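Local coordinates for Ras-3 from Cryphonectria parasitica (Cryphonectria parasitica, PDB 4KU4), which belongs to the Ras family of small P-loop proteins and holds guanosine-5'-diphosphate in a pocket built from loops at one end of its sheet, at residues L20-V25 against R97-E102; I91-T96 against R153-L158; V140-N145 against K165-G170. All blocks are in the same frame, centred on the assembly; numbering follows the deposited sequence.

Contact 1. Residues L20-V25 against R97-E102. With GDP (guanosine-5'-diphosphate), chain C.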
loop_
_atom_site.group_PDB
_atom_site.type_symbol
_atom_site.label_atom_id
_atom_site.label_comp_id
_atom_site.label_asym_id
_atom_site.label_seq_id
_atom_site.Cartn_x
_atom_site.Cartn_y
_atom_site.Cartn_z
ATOM N N LEU A 20 -3.944 3.264 -1.750
ATOM C CA LEU A 20 -4.427 3.831 -3.021
ATOM C C LEU A 20 -4.513 2.733 -4.074
ATOM O O LEU A 20 -3.874 1.686 -3.940
ATOM C CB LEU A 20 -3.499 4.946 -3.505
ATOM C CG LEU A 20 -3.307 6.151 -2.587
ATOM C CD1 LEU A 20 -2.124 7.030 -3.041
ATOM C CD2 LEU A 20 -4.595 6.951 -2.485
ATOM N N GLY A 21 -5.303 2.984 -5.116
ATOM C CA GLY A 21 -5.540 2.020 -6.176
ATOM C C GLY A 21 -6.972 2.064 -6.688
ATOM O O GLY A 21 -7.881 2.504 -5.985
ATOM N N GLU A 22 -7.182 1.604 -7.918
ATOM C CA GLU A 22 -8.536 1.567 -8.463
ATOM C C GLU A 22 -9.428 0.617 -7.682
ATOM O O GLU A 22 -8.949 -0.217 -6.914
ATOM C CB GLU A 22 -8.517 1.126 -9.924
ATOM C CG GLU A 22 -8.017 2.167 -10.890
ATOM C CD GLU A 22 -8.305 1.784 -12.331
ATOM O OE1 GLU A 22 -8.250 0.572 -12.650
ATOM O OE2 GLU A 22 -8.599 2.690 -13.136
ATOM N N GLY A 23 -10.734 0.735 -7.890
ATOM C CA GLY A 23 -11.670 -0.181 -7.267
ATOM C C GLY A 23 -11.443 -1.620 -7.677
ATOM O O GLY A 23 -11.146 -1.905 -8.835
ATOM N N GLY A 24 -11.577 -2.526 -6.713
ATOM C CA GLY A 24 -11.531 -3.945 -6.975
ATOM C C GLY A 24 -10.147 -4.569 -6.978
ATOM O O GLY A 24 -10.032 -5.741 -7.282
ATOM N N VAL A 25 -9.105 -3.813 -6.620
ATOM C CA VAL A 25 -7.738 -4.348 -6.726
ATOM C C VAL A 25 -7.369 -5.164 -5.496
ATOM O O VAL A 25 -6.477 -6.025 -5.546
ATOM C CB VAL A 25 -6.679 -3.265 -7.021
ATOM C CG1 VAL A 25 -6.872 -2.683 -8.458
ATOM C CG2 VAL A 25 -6.676 -2.184 -5.941
ATOM N N ARG A 97 -5.307 -7.455 -14.083
ATOM C CA ARG A 97 -5.931 -6.329 -14.785
ATOM C C ARG A 97 -4.929 -5.231 -15.118
ATOM O O ARG A 97 -4.593 -4.384 -14.282
ATOM C CB ARG A 97 -7.068 -5.715 -13.966
ATOM C CG ARG A 97 -8.413 -6.392 -14.104
ATOM C CD ARG A 97 -9.530 -5.348 -13.990
ATOM N NE ARG A 97 -9.512 -4.605 -12.724
ATOM C CZ ARG A 97 -9.280 -3.295 -12.607
ATOM N NH1 ARG A 97 -9.032 -2.549 -13.680
ATOM N NH2 ARG A 97 -9.303 -2.723 -11.409
ATOM N N ARG A 98 -4.475 -5.220 -16.359
ATOM C CA ARG A 98 -3.434 -4.287 -16.748
ATOM C C ARG A 98 -3.853 -2.823 -16.572
ATOM O O ARG A 98 -3.022 -1.980 -16.271
ATOM C CB ARG A 98 -2.998 -4.562 -18.184
ATOM C CG ARG A 98 -2.107 -3.495 -18.749
ATOM C CD ARG A 98 -1.458 -3.971 -20.014
ATOM N NE ARG A 98 -0.602 -5.123 -19.772
ATOM C CZ ARG A 98 0.650 -5.025 -19.359
ATOM N NH1 ARG A 98 1.175 -3.825 -19.134
ATOM N NH2 ARG A 98 1.371 -6.121 -19.163
ATOM N N SER A 99 -5.134 -2.514 -16.755
ATOM C CA SER A 99 -5.592 -1.146 -16.541
ATOM C C SER A 99 -5.292 -0.664 -15.120
ATOM O O SER A 99 -4.968 0.493 -14.924
ATOM C CB SER A 99 -7.091 -1.010 -16.839
ATOM O OG SER A 99 -7.833 -2.021 -16.190
ATOM N N SER A 100 -5.417 -1.550 -14.135
ATOM C CA SER A 100 -5.167 -1.184 -12.739
ATOM C C SER A 100 -3.690 -0.869 -12.510
ATOM O O SER A 100 -3.333 -0.037 -11.673
ATOM C CB SER A 100 -5.633 -2.286 -11.771
ATOM O OG SER A 100 -4.730 -3.380 -11.784
ATOM N N PHE A 101 -2.837 -1.536 -13.269
ATOM C CA PHE A 101 -1.395 -1.332 -13.159
ATOM C C PHE A 101 -1.065 0.038 -13.725
ATOM O O PHE A 101 -0.215 0.759 -13.207
ATOM C CB PHE A 101 -0.678 -2.467 -13.903
ATOM C CG PHE A 101 0.813 -2.357 -13.939
ATOM C CD1 PHE A 101 1.558 -2.332 -12.768
ATOM C CD2 PHE A 101 1.478 -2.330 -15.151
ATOM C CE1 PHE A 101 2.951 -2.265 -12.804
ATOM C CE2 PHE A 101 2.859 -2.255 -15.198
ATOM C CZ PHE A 101 3.599 -2.237 -14.020
ATOM N N GLU A 102 -1.765 0.413 -14.782
ATOM C CA GLU A 102 -1.542 1.718 -15.383
ATOM C C GLU A 102 -2.001 2.825 -14.437
ATOM O O GLU A 102 -1.320 3.829 -14.275
ATOM C CB GLU A 102 -2.262 1.818 -16.726
ATOM C CG GLU A 102 -1.721 0.859 -17.746
ATOM C CD GLU A 102 -2.636 0.669 -18.934
ATOM O OE1 GLU A 102 -2.203 0.006 -19.903
ATOM O OE2 GLU A 102 -3.779 1.169 -18.888
HETATM P PB GDP C . -10.913 -2.859 -3.300
HETATM O O1B GDP C . -11.056 -2.528 -1.833
HETATM O O2B GDP C . -9.543 -2.401 -3.792
HETATM O O3B GDP C . -12.014 -2.198 -4.104
HETATM O O3A GDP C . -10.999 -4.467 -3.470
HETATM P PA GDP C . -11.690 -5.537 -2.452
HETATM O O1A GDP C . -10.846 -5.782 -1.220
HETATM O O2A GDP C . -13.102 -5.157 -2.080
HETATM O "O5'" GDP C . -11.671 -6.878 -3.329
HETATM C "C5'" GDP C . -12.366 -6.890 -4.580
HETATM C "C4'" GDP C . -12.557 -8.343 -4.980
HETATM O "O4'" GDP C . -11.269 -8.903 -5.131
HETATM C "C3'" GDP C . -13.262 -9.165 -3.919
HETATM O "O3'" GDP C . -14.142 -10.112 -4.553
HETATM C "C2'" GDP C . -12.136 -9.906 -3.240
HETATM O "O2'" GDP C . -12.564 -11.159 -2.709
HETATM C "C1'" GDP C . -11.157 -10.093 -4.381
HETATM N N9 GDP C . -9.750 -10.173 -3.940
HETATM C C8 GDP C . -9.064 -9.246 -3.242
HETATM N N7 GDP C . -7.788 -9.653 -3.044
HETATM C C5 GDP C . -7.652 -10.853 -3.634
HETATM C C6 GDP C . -6.578 -11.843 -3.801
HETATM O O6 GDP C . -5.449 -11.634 -3.328
HETATM N N1 GDP C . -6.848 -12.962 -4.488
HETATM C C2 GDP C . -8.049 -13.222 -5.008
HETATM N N2 GDP C . -8.219 -14.391 -5.672
HETATM N N3 GDP C . -9.091 -12.361 -4.891
HETATM C C4 GDP C . -8.944 -11.192 -4.224
HETATM O O HOH W 1 -4.708 0.457 -9.272
#

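Contact 2. Residues I91-T96 against R153-L158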
loop_
_atom_site.group_PDB
_atom_site.type_symbol
_atom_site.label_atom_id
_atom_site.label_comp_id
_atom_site.label_asym_id
_atom_site.label_seq_id
_atom_site.Cartn_x
_atom_site.Cartn_y
_atom_site.Cartn_z
ATOM N N ILE A 91 0.316 1.460 -2.829
ATOM C CA ILE A 91 -0.438 1.631 -4.059
ATOM C C ILE A 91 -0.662 0.268 -4.693
ATOM O O ILE A 91 0.282 -0.387 -5.123
ATOM C CB ILE A 91 0.290 2.605 -4.987
ATOM C CG1 ILE A 91 0.590 3.886 -4.205
ATOM C CG2 ILE A 91 -0.529 2.864 -6.263
ATOM C CD1 ILE A 91 1.167 5.000 -5.077
ATOM N N VAL A 92 -1.921 -0.161 -4.701
ATOM C CA VAL A 92 -2.277 -1.521 -5.081
ATOM C C VAL A 92 -2.801 -1.627 -6.518
ATOM O O VAL A 92 -3.610 -0.806 -6.978
ATOM C CB VAL A 92 -3.353 -2.077 -4.119
ATOM C CG1 VAL A 92 -3.593 -3.559 -4.375
ATOM C CG2 VAL A 92 -2.932 -1.847 -2.679
ATOM N N PHE A 93 -2.339 -2.651 -7.225
ATOM C CA PHE A 93 -2.936 -3.013 -8.508
ATOM C C PHE A 93 -3.237 -4.514 -8.508
ATOM O O PHE A 93 -2.831 -5.228 -7.585
ATOM C CB PHE A 93 -2.052 -2.587 -9.684
ATOM C CG PHE A 93 -0.818 -3.406 -9.865
ATOM C CD1 PHE A 93 -0.817 -4.497 -10.729
ATOM C CD2 PHE A 93 0.366 -3.048 -9.232
ATOM C CE1 PHE A 93 0.335 -5.252 -10.926
ATOM C CE2 PHE A 93 1.524 -3.790 -9.428
ATOM C CZ PHE A 93 1.507 -4.894 -10.284
ATOM N N ASP A 94 -4.002 -4.952 -9.507
ATOM C CA ASP A 94 -4.507 -6.318 -9.610
ATOM C C ASP A 94 -3.701 -6.918 -10.736
ATOM O O ASP A 94 -3.724 -6.391 -11.847
ATOM C CB ASP A 94 -6.006 -6.246 -9.960
ATOM C CG ASP A 94 -6.649 -7.611 -10.190
ATOM O OD1 ASP A 94 -5.951 -8.622 -10.386
ATOM O OD2 ASP A 94 -7.890 -7.656 -10.175
ATOM N N VAL A 95 -2.948 -7.981 -10.463
ATOM C CA VAL A 95 -2.033 -8.476 -11.478
ATOM C C VAL A 95 -2.801 -9.044 -12.666
ATOM O O VAL A 95 -2.222 -9.234 -13.733
ATOM C CB VAL A 95 -1.022 -9.537 -10.958
ATOM C CG1 VAL A 95 -0.143 -8.958 -9.846
ATOM C CG2 VAL A 95 -1.739 -10.810 -10.531
ATOM N N THR A 96 -4.093 -9.315 -12.473
ATOM C CA THR A 96 -4.931 -9.816 -13.550
ATOM C C THR A 96 -5.574 -8.726 -14.395
ATOM O O THR A 96 -6.321 -9.045 -15.315
ATOM C CB THR A 96 -6.075 -10.733 -13.045
ATOM O OG1 THR A 96 -7.104 -9.936 -12.437
ATOM C CG2 THR A 96 -5.569 -11.784 -12.074
ATOM N N ARG A 153 -2.875 -13.895 -14.997
ATOM C CA ARG A 153 -2.234 -12.600 -14.835
ATOM C C ARG A 153 -2.054 -11.896 -16.191
ATOM O O ARG A 153 -1.853 -12.542 -17.218
ATOM C CB ARG A 153 -0.961 -12.669 -13.968
ATOM C CG ARG A 153 0.248 -13.325 -14.583
ATOM C CD ARG A 153 1.538 -12.822 -13.912
ATOM N NE ARG A 153 1.781 -13.349 -12.562
ATOM C CZ ARG A 153 2.219 -12.612 -11.540
ATOM N NH1 ARG A 153 2.452 -13.175 -10.346
ATOM N NH2 ARG A 153 2.429 -11.310 -11.704
ATOM N N GLU A 154 -2.195 -10.578 -16.177
ATOM C CA GLU A 154 -1.981 -9.753 -17.364
ATOM C C GLU A 154 -0.721 -8.923 -17.207
ATOM O O GLU A 154 -0.221 -8.372 -18.183
ATOM C CB GLU A 154 -3.164 -8.810 -17.581
ATOM C CG GLU A 154 -4.470 -9.499 -17.989
ATOM C CD GLU A 154 -5.580 -8.499 -18.309
ATOM O OE1 GLU A 154 -6.630 -8.928 -18.833
ATOM O OE2 GLU A 154 -5.408 -7.290 -18.047
ATOM N N VAL A 155 -0.235 -8.808 -15.971
ATOM C CA VAL A 155 0.976 -8.051 -15.676
ATOM C C VAL A 155 2.029 -8.978 -15.059
ATOM O O VAL A 155 1.764 -9.644 -14.062
ATOM C CB VAL A 155 0.699 -6.896 -14.685
ATOM C CG1 VAL A 155 1.954 -6.090 -14.457
ATOM C CG2 VAL A 155 -0.406 -5.985 -15.200
ATOM N N GLY A 156 3.213 -9.026 -15.659
ATOM C CA GLY A 156 4.275 -9.910 -15.205
ATOM C C GLY A 156 5.025 -9.411 -13.982
ATOM O O GLY A 156 5.027 -8.223 -13.688
ATOM N N THR A 157 5.673 -10.324 -13.269
ATOM C CA THR A 157 6.394 -9.959 -12.054
ATOM C C THR A 157 7.589 -9.061 -12.364
ATOM O O THR A 157 7.832 -8.074 -11.669
ATOM C CB THR A 157 6.863 -11.204 -11.273
ATOM O OG1 THR A 157 5.733 -12.026 -10.936
ATOM C CG2 THR A 157 7.575 -10.793 -10.001
ATOM N N LEU A 158 8.320 -9.399 -13.419
ATOM C CA LEU A 158 9.483 -8.606 -13.819
ATOM C C LEU A 158 9.061 -7.203 -14.248
ATOM O O LEU A 158 9.789 -6.247 -14.007
ATOM C CB LEU A 158 10.293 -9.281 -14.930
ATOM C CG LEU A 158 11.124 -10.553 -14.689
ATOM C CD1 LEU A 158 11.703 -10.599 -13.273
ATOM C CD2 LEU A 158 10.312 -11.797 -14.980
#

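Contact 3. Residues V140-N145 against K165-G170. With GDP (guanosine-5'-diphosphate), chain C.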
loop_
_atom_site.group_PDB
_atom_site.type_symbol
_atom_site.label_atom_id
_atom_site.label_comp_id
_atom_site.label_asym_id
_atom_site.label_seq_id
_atom_site.Cartn_x
_atom_site.Cartn_y
_atom_site.Cartn_z
ATOM N N VAL A 140 6.874 4.726 -0.621
ATOM C CA VAL A 140 5.768 4.138 -1.349
ATOM C C VAL A 140 6.095 2.695 -1.684
ATOM O O VAL A 140 7.239 2.367 -1.995
ATOM C CB VAL A 140 5.512 4.888 -2.679
ATOM C CG1 VAL A 140 4.386 4.242 -3.438
ATOM C CG2 VAL A 140 5.216 6.353 -2.404
ATOM N N VAL A 141 5.096 1.830 -1.622
ATOM C CA VAL A 141 5.274 0.477 -2.142
ATOM C C VAL A 141 4.181 0.178 -3.154
ATOM O O VAL A 141 2.997 0.422 -2.901
ATOM C CB VAL A 141 5.348 -0.619 -1.027
ATOM C CG1 VAL A 141 4.109 -0.616 -0.146
ATOM C CG2 VAL A 141 5.583 -2.015 -1.650
ATOM N N LEU A 142 4.585 -0.306 -4.326
ATOM C CA LEU A 142 3.628 -0.780 -5.312
ATOM C C LEU A 142 3.351 -2.238 -5.032
ATOM O O LEU A 142 4.282 -3.038 -4.944
ATOM C CB LEU A 142 4.190 -0.659 -6.718
ATOM C CG LEU A 142 4.372 0.703 -7.373
ATOM C CD1 LEU A 142 5.222 0.462 -8.597
ATOM C CD2 LEU A 142 3.028 1.341 -7.754
ATOM N N VAL A 143 2.075 -2.585 -4.919
ATOM C CA VAL A 143 1.682 -3.942 -4.569
ATOM C C VAL A 143 0.937 -4.607 -5.712
ATOM O O VAL A 143 -0.090 -4.111 -6.163
ATOM C CB VAL A 143 0.803 -3.963 -3.302
ATOM C CG1 VAL A 143 0.187 -5.347 -3.078
ATOM C CG2 VAL A 143 1.596 -3.519 -2.079
ATOM N N GLY A 144 1.461 -5.720 -6.199
ATOM C CA GLY A 144 0.758 -6.499 -7.214
ATOM C C GLY A 144 -0.066 -7.561 -6.510
ATOM O O GLY A 144 0.468 -8.600 -6.134
ATOM N N ASN A 145 -1.363 -7.301 -6.339
ATOM C CA ASN A 145 -2.225 -8.185 -5.556
ATOM C C ASN A 145 -2.927 -9.209 -6.437
ATOM O O ASN A 145 -2.945 -9.072 -7.661
ATOM C CB ASN A 145 -3.255 -7.375 -4.770
ATOM C CG ASN A 145 -4.022 -8.226 -3.757
ATOM O OD1 ASN A 145 -3.433 -9.044 -3.047
ATOM N ND2 ASN A 145 -5.335 -8.015 -3.671
ATOM N N LYS A 165 11.470 -0.059 -9.893
ATOM C CA LYS A 165 12.863 0.360 -9.951
ATOM C C LYS A 165 13.024 1.685 -10.691
ATOM O O LYS A 165 13.774 2.568 -10.268
ATOM C CB LYS A 165 13.719 -0.740 -10.565
ATOM C CG LYS A 165 14.041 -1.862 -9.555
ATOM C CD LYS A 165 14.994 -1.348 -8.491
ATOM C CE LYS A 165 15.284 -2.395 -7.417
ATOM N NZ LYS A 165 14.034 -2.825 -6.726
ATOM N N LYS A 166 12.313 1.823 -11.797
ATOM C CA LYS A 166 12.318 3.076 -12.542
ATOM C C LYS A 166 11.872 4.254 -11.664
ATOM O O LYS A 166 12.463 5.329 -11.719
ATOM C CB LYS A 166 11.442 2.943 -13.788
ATOM C CG LYS A 166 11.040 4.261 -14.470
ATOM C CD LYS A 166 10.099 3.972 -15.626
ATOM C CE LYS A 166 9.331 5.205 -16.043
ATOM N NZ LYS A 166 10.211 6.151 -16.761
ATOM N N LEU A 167 10.850 4.038 -10.837
ATOM C CA LEU A 167 10.264 5.114 -10.033
ATOM C C LEU A 167 10.986 5.368 -8.700
ATOM O O LEU A 167 10.805 6.412 -8.086
ATOM C CB LEU A 167 8.771 4.842 -9.780
ATOM C CG LEU A 167 7.896 4.597 -11.016
ATOM C CD1 LEU A 167 6.478 4.222 -10.627
ATOM C CD2 LEU A 167 7.873 5.821 -11.919
ATOM N N GLY A 168 11.793 4.409 -8.260
ATOM C CA GLY A 168 12.466 4.499 -6.974
ATOM C C GLY A 168 11.663 3.955 -5.803
ATOM O O GLY A 168 12.027 4.175 -4.653
ATOM N N CYS A 169 10.591 3.221 -6.079
ATOM C CA CYS A 169 9.730 2.728 -4.996
ATOM C C CYS A 169 9.839 1.221 -4.786
ATOM O O CYS A 169 10.544 0.530 -5.501
ATOM C CB CYS A 169 8.265 3.130 -5.239
ATOM S SG CYS A 169 7.456 2.297 -6.644
ATOM N N GLY A 170 9.130 0.721 -3.787
ATOM C CA GLY A 170 9.144 -0.699 -3.501
ATOM C C GLY A 170 8.173 -1.450 -4.392
ATOM O O GLY A 170 7.289 -0.854 -5.010
HETATM P PB GDP C . -10.913 -2.859 -3.300
HETATM O O1B GDP C . -11.056 -2.528 -1.833
HETATM O O2B GDP C . -9.543 -2.401 -3.792
HETATM O O3B GDP C . -12.014 -2.198 -4.104
HETATM O O3A GDP C . -10.999 -4.467 -3.470
HETATM P PA GDP C . -11.690 -5.537 -2.452
HETATM O O1A GDP C . -10.846 -5.782 -1.220
HETATM O O2A GDP C . -13.102 -5.157 -2.080
HETATM O "O5'" GDP C . -11.671 -6.878 -3.329
HETATM C "C5'" GDP C . -12.366 -6.890 -4.580
HETATM C "C4'" GDP C . -12.557 -8.343 -4.980
HETATM O "O4'" GDP C . -11.269 -8.903 -5.131
HETATM C "C3'" GDP C . -13.262 -9.165 -3.919
HETATM O "O3'" GDP C . -14.142 -10.112 -4.553
HETATM C "C2'" GDP C . -12.136 -9.906 -3.240
HETATM O "O2'" GDP C . -12.564 -11.159 -2.709
HETATM C "C1'" GDP C . -11.157 -10.093 -4.381
HETATM N N9 GDP C . -9.750 -10.173 -3.940
HETATM C C8 GDP C . -9.064 -9.246 -3.242
HETATM N N7 GDP C . -7.788 -9.653 -3.044
HETATM C C5 GDP C . -7.652 -10.853 -3.634
HETATM C C6 GDP C . -6.578 -11.843 -3.801
HETATM O O6 GDP C . -5.449 -11.634 -3.328
HETATM N N1 GDP C . -6.848 -12.962 -4.488
HETATM C C2 GDP C . -8.049 -13.222 -5.008
HETATM N N2 GDP C . -8.219 -14.391 -5.672
HETATM N N3 GDP C . -9.091 -12.361 -4.891
HETATM C C4 GDP C . -8.944 -11.192 -4.224
#

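Contact 1. Residues L20-V25 against R97-E102
V25 and S100 form the close-packed side of this contact: V25 CG1 lies 3.6 Å from S100 CB, and both residues are buried. CG1 stands anti to the carbonyl carbon of V25 (chi1 -68°), which points it at the helix, while the other branch, CG2, lies toward the GDP phosphate. S100 CB also rests on one face of the R97 guanidinium, displaced toward its rim, so the same methylene meets an apolar branch and a flat cation. S100 OG donates to R97 O at 2.7 Å, in the plane of that carbonyl, which also accepts from S100 N; the hydroxyl is bonded to D94 N as well. R97, the N-cap residue of helix 98-118, thus has its carbonyl gripped twice in the first turn.

Toward solvent the contact is looser. E22 OE1 meets the guanidinium at its edge, with NH1 3.4 Å from OE1; the N-H points well (162°), but the hydrogen bond within this salt bridge is weak because of its length. Carboxylate and guanidinium planes differ by 25°. The R97 chain is bent at chi2 and chi3, and its guanidinium lies against the loop, NH2 3.3 Å from G23 O. R97 NH1 also gives a weak, bent hydrogen bond to S99 OG. A water bridges the backbones, accepting from E22 N at 3.0 Å and donating to S100 O at 2.8 Å.

The loop turns through a type II beta turn from E22 to V25, which directs G24 N at GDP O3B with a 2.7 Å bond; V25 N gives a weak second one to O2B. A glycine-rich loop between strand 15-20 and helix 27-35, with amides turned to phosphate, fits the P-loop (Walker A) of the Ras family.

Contact 2. Residues I91-T96 against R153-L158
The R153 guanidinium has V95 CG2 over one face and V155 O at its edge. The edge bond is well defined: R153 NH2 donates to V155 O at 3.0 Å, nearly straight (165°) and only 6° out of the guanidinium plane. This bond fixes the guanidinium beside V95, whose CG1 is 3.9 Å from NH2. The side chains of V95 and R153 cross obliquely. R153 NH1 forms a salt bridge with E173, so the cation has a second, stronger partner. The F93 ring meets V155 obliquely, CE1 lying 4.0 Å from CG1, the branch anti to the backbone N of V155 (chi1 -177°).

Between these side chains the backbones are joined at a single acceptor. V95 O takes N-H bonds from E154, at 2.8 Å from its N, and from V155, at 3.0 Å from its N, both within the carbonyl plane. Two consecutive amides thus converge on one oxygen. T96 O faces the E154 carboxylate, with CD 3.1 Å away; these acceptors do not bond each other, and E154 OE2 instead accepts from R98 N at the start of helix 98-118. On the strand side, D94 OD1 closes an Asx turn by accepting from T96 N at 2.9 Å; T96 OG1 donates to the same oxygen at 2.7 Å, from the same face, both donors above the carboxylate plane.

The contact ties the end of strand 88-94 to the loop leading into helix 157-167, which begins after its N-cap residue G156. F101 of helix 98-118 packs against both F93 and V155, while strand 170-173 supplies F171 beside F93 and E173 beside V95; D94 OD2 pairs with K146.

Contact 3. Residues V140-N145 against K165-G170
The shortest polar bond between V140-N145 and K165-G170 runs from L142 N to G170 O, 2.8 Å long with an N-H angle of 166°. The companion bond, G170 N to V140 O at 3.1 Å, is straighter (172°). Together they bracket V141: G170 gives its N-H to the residue before and its carbonyl to the residue after. This is the pattern of a parallel bridge between V141 and G170, whose CA atoms are 4.3 Å apart. The backbones come close where G170 has no side chain, and V141 CG2 lies 3.8 Å from G170 C.

On the other side of the strand from V141, C169 provides the apolar contact. Its SG sits between the backbone N and the carbonyl carbon (chi1 69°), reaching L142, where it lies 3.5 Å from CD1 and equally close to CG. The CB of C169 instead faces V140, 4.2 Å from V140 CB. A looser apolar touch joins L142 and L167, CD1 to CD1, 4.5 Å apart. Before C169 the helix ends in a Schellman motif with G168, of positive phi, at C-prime; the G168 N bond to K165 O is weak. At the far end of the strand N145 belongs to the nucleotide pocket, its ND2 lying 3.0 Å from GDP N7.

The two segments belong to the beta-alpha-beta unit of strand 140-145, helix 157-167 and strand 170-173, the last being an outermost strand of the sheet. Strand 88-94 flanks 140-145 on its other edge. F108 of helix 98-118 covers V140, L167 and C169, whereas S188 and V189 of helix 182-196 cover V141.

The contacts gather around one sheet, whose strands 15-20, 88-94, 140-145 and 170-173 run side by side in that order; contact 1 sits on the loop after strand 15-20. Contacts 1 and 2 have centres about 9 Å apart and alternate along the chain; L20 O meets V92 N at 2.8 Å, and helix 98-118 follows strand 88-94. Contacts 2 and 3, about 11 Å apart centre to centre, share helix 157-167 and also alternate. Contact 1 closes before contact 3 opens, with centres about 14 Å apart, yet N145 ND2 is hydrogen-bonded to V25 O (3.0 Å). Both touch GDP, so the phosphate loop and a base-side strand end are linked within one pocket.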